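Local coordinates for meta cleavage compound hydrolase (Janthinobacterium, PDB 1J1I), which hydrolyses a carbon-carbon bond of the aminophenyl-substituted meta-cleavage product of carbazole breakdown, yielding anthranilate, at residues K231-V236 / C259-M264. Numbering follows the deposited sequence.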
ATOM      1  N   LYS A 231     -10.072   1.926   5.792  1.00 20.59           N
ATOM      2  CA  LYS A 231     -11.201   2.344   4.976  1.00 22.96           C
ATOM      3  C   LYS A 231     -12.419   2.702   5.814  1.00 25.55           C
ATOM      4  O   LYS A 231     -13.222   3.547   5.418  1.00 26.79           O
ATOM      5  CB  LYS A 231     -11.563   1.236   3.975  1.00 24.44           C
ATOM      6  CG  LYS A 231     -11.497   1.678   2.520  1.00 32.34           C
ATOM      7  CD  LYS A 231     -12.014   0.613   1.557  1.00 27.00           C
ATOM      8  CE  LYS A 231     -10.896  -0.276   1.020  1.00 22.78           C
ATOM      9  NZ  LYS A 231     -11.415  -1.276   0.029  1.00 19.58           N
ATOM     10  N   ASP A 232     -12.543   2.071   6.977  1.00 21.73           N
ATOM     11  CA  ASP A 232     -13.683   2.298   7.858  1.00 26.54           C
ATOM     12  C   ASP A 232     -13.393   3.212   9.054  1.00 29.08           C
ATOM     13  O   ASP A 232     -14.121   3.201  10.044  1.00 28.27           O
ATOM     14  CB  ASP A 232     -14.205   0.949   8.345  1.00 28.93           C
ATOM     15  CG  ASP A 232     -14.386  -0.040   7.208  1.00 26.43           C
ATOM     16  OD1 ASP A 232     -15.121   0.280   6.255  1.00 37.20           O
ATOM     17  OD2 ASP A 232     -13.792  -1.132   7.263  1.00 29.89           O
ATOM     18  N   ASP A 233     -12.331   4.004   8.951  1.00 26.09           N
ATOM     19  CA  ASP A 233     -11.941   4.927  10.016  1.00 23.43           C
ATOM     20  C   ASP A 233     -13.024   5.998  10.171  1.00 28.16           C
ATOM     21  O   ASP A 233     -13.323   6.724   9.224  1.00 28.38           O
ATOM     22  CB  ASP A 233     -10.605   5.586   9.656  1.00 23.07           C
ATOM     23  CG  ASP A 233      -9.953   6.297  10.835  1.00 22.10           C
ATOM     24  OD1 ASP A 233     -10.685   6.841  11.687  1.00 26.34           O
ATOM     25  OD2 ASP A 233      -8.703   6.324  10.892  1.00 20.55           O
ATOM     26  N   LYS A 234     -13.611   6.091  11.362  1.00 29.42           N
ATOM     27  CA  LYS A 234     -14.660   7.078  11.624  1.00 32.12           C
ATOM     28  C   LYS A 234     -14.104   8.415  12.115  1.00 33.88           C
ATOM     29  O   LYS A 234     -14.774   9.442  12.017  1.00 35.06           O
ATOM     30  CB  LYS A 234     -15.654   6.533  12.656  1.00 35.64           C
ATOM     31  CG  LYS A 234     -16.433   5.316  12.186  1.00 43.26           C
ATOM     32  CD  LYS A 234     -17.297   4.749  13.304  1.00 48.07           C
ATOM     33  CE  LYS A 234     -18.043   3.503  12.850  1.00 49.99           C
ATOM     34  NZ  LYS A 234     -18.757   2.848  13.982  1.00 51.65           N
ATOM     35  N   VAL A 235     -12.885   8.394  12.649  1.00 31.50           N
ATOM     36  CA  VAL A 235     -12.239   9.606  13.151  1.00 30.94           C
ATOM     37  C   VAL A 235     -11.602  10.352  11.982  1.00 32.04           C
ATOM     38  O   VAL A 235     -11.841  11.541  11.787  1.00 30.14           O
ATOM     39  CB  VAL A 235     -11.149   9.268  14.196  1.00 32.48           C
ATOM     40  CG1 VAL A 235     -10.531  10.555  14.745  1.00 31.89           C
ATOM     41  CG2 VAL A 235     -11.750   8.439  15.323  1.00 35.73           C
ATOM     42  N   VAL A 236     -10.783   9.644  11.211  1.00 33.45           N
ATOM     43  CA  VAL A 236     -10.130  10.223  10.041  1.00 30.77           C
ATOM     44  C   VAL A 236     -10.660   9.506   8.804  1.00 25.58           C
ATOM     45  O   VAL A 236     -10.263   8.378   8.515  1.00 32.55           O
ATOM     46  CB  VAL A 236      -8.598  10.047  10.100  1.00 33.10           C
ATOM     47  CG1 VAL A 236      -7.963  10.521   8.794  1.00 25.07           C
ATOM     48  CG2 VAL A 236      -8.033  10.824  11.275  1.00 32.64           C
ATOM     49  N   CYS A 259     -10.944  -1.957   8.432  1.00 24.71           N
ATOM     50  CA  CYS A 259      -9.984  -1.406   9.365  1.00 22.33           C
ATOM     51  C   CYS A 259     -10.455  -0.042   9.831  1.00 19.45           C
ATOM     52  O   CYS A 259     -10.867   0.793   9.024  1.00 22.89           O
ATOM     53  CB  CYS A 259      -8.630  -1.289   8.657  1.00 22.29           C
ATOM     54  SG  CYS A 259      -7.275  -0.681   9.658  1.00 24.36           S
ATOM     55  N   GLY A 260     -10.395   0.173  11.141  1.00 19.51           N
ATOM     56  CA  GLY A 260     -10.815   1.435  11.713  1.00 20.07           C
ATOM     57  C   GLY A 260      -9.676   2.431  11.841  1.00 24.60           C
ATOM     58  O   GLY A 260      -8.823   2.532  10.958  1.00 21.05           O
ATOM     59  N   HIS A 261      -9.660   3.145  12.964  1.00 21.89           N
ATOM     60  CA  HIS A 261      -8.670   4.182  13.246  1.00 23.52           C
ATOM     61  C   HIS A 261      -7.317   3.685  13.776  1.00 22.94           C
ATOM     62  O   HIS A 261      -6.350   4.449  13.798  1.00 19.84           O
ATOM     63  CB  HIS A 261      -9.291   5.181  14.236  1.00 24.09           C
ATOM     64  CG  HIS A 261      -8.525   6.461  14.386  1.00 20.72           C
ATOM     65  ND1 HIS A 261      -8.180   7.258  13.316  1.00 21.90           N
ATOM     66  CD2 HIS A 261      -8.082   7.107  15.492  1.00 24.08           C
ATOM     67  CE1 HIS A 261      -7.558   8.340  13.754  1.00 24.70           C
ATOM     68  NE2 HIS A 261      -7.486   8.272  15.072  1.00 22.99           N
ATOM     69  N   TRP A 262      -7.245   2.419  14.194  1.00 21.48           N
ATOM     70  CA  TRP A 262      -6.005   1.852  14.739  1.00 21.34           C
ATOM     71  C   TRP A 262      -5.473   0.634  13.975  1.00 24.28           C
ATOM     72  O   TRP A 262      -5.473  -0.479  14.497  1.00 22.87           O
ATOM     73  CB  TRP A 262      -6.197   1.448  16.209  1.00 27.22           C
ATOM     74  CG  TRP A 262      -6.584   2.563  17.136  1.00 28.62           C
ATOM     75  CD1 TRP A 262      -6.344   3.897  16.967  1.00 33.39           C
ATOM     76  CD2 TRP A 262      -7.227   2.430  18.410  1.00 30.20           C
ATOM     77  NE1 TRP A 262      -6.797   4.602  18.057  1.00 34.31           N
ATOM     78  CE2 TRP A 262      -7.344   3.726  18.956  1.00 28.32           C
ATOM     79  CE3 TRP A 262      -7.715   1.339  19.143  1.00 30.54           C
ATOM     80  CZ2 TRP A 262      -7.929   3.964  20.207  1.00 31.91           C
ATOM     81  CZ3 TRP A 262      -8.298   1.575  20.389  1.00 32.69           C
ATOM     82  CH2 TRP A 262      -8.398   2.879  20.905  1.00 29.14           C
ATOM     83  N   ALA A 263      -4.996   0.845  12.753  1.00 24.15           N
ATOM     84  CA  ALA A 263      -4.480  -0.255  11.945  1.00 21.01           C
ATOM     85  C   ALA A 263      -3.438  -1.116  12.668  1.00 22.67           C
ATOM     86  O   ALA A 263      -3.475  -2.343  12.578  1.00 18.47           O
ATOM     87  CB  ALA A 263      -3.893   0.290  10.638  1.00 21.88           C
ATOM     88  N   MET A 264      -2.514  -0.484  13.390  1.00 24.21           N
ATOM     89  CA  MET A 264      -1.463  -1.227  14.092  1.00 24.02           C
ATOM     90  C   MET A 264      -1.989  -2.156  15.187  1.00 23.52           C
ATOM     91  O   MET A 264      -1.307  -3.110  15.577  1.00 22.84           O
ATOM     92  CB  MET A 264      -0.440  -0.269  14.710  1.00 23.04           C
ATOM     93  CG  MET A 264      -0.921   0.434  15.967  1.00 24.22           C
ATOM     94  SD  MET A 264      -2.313   1.531  15.693  1.00 24.53           S
ATOM     95  CE  MET A 264      -2.568   2.145  17.339  1.00 36.08           C
TER
HETATM   96  O   HOH W   1      -6.976   4.382  10.052  1.00 33.50           O
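Asp233 and His261 carry the tight part of this contact. His261 ND1 donates to Asp233 OD2 at 2.6 Å in a nearly straight bond (166°), reaching the syn lone pair of the carboxylate, with OD2 lying in the plane of the imidazole. The carboxylate itself is turned 69° from that ring. CG of Asp233 stands anti to the backbone N (chi1 -166°), which carries the carboxylate carbon toward the ring. On the other oxygen, Asp233 OD1, Val235 N closes an Asx turn, and Val236 N, from above the carboxylate plane at 2.8 Å, extends this to an Asx motif. A water ties Asp233 OD2 to Gly260 O, donating to both. Val235 covers one face of the His261 ring, its CB 3.6 Å from the centroid in a CH-pi contact, while Val236 CG2 approaches His261 CE1 obliquely at 3.5 Å. The ND1 bond and the two valines should help fix the rotation of the imidazole.

The contact is looser at Asp232, which is exposed, although Cys259 across from it stays buried. There Asp232 N donates to Cys259 O at 2.9 Å, and Cys259 N returns a weak bond to Asp232 OD2. Lys231 turns away, its NZ bonding Ser251 O and Leu245 O of the second subunit.

With Ser114 close beside His261, the loops after strands 225-230 and 251-256 bring together the acid and histidine of a probable Ser-His-Asp catalytic triad, the arrangement characteristic of the alpha/beta hydrolase fold.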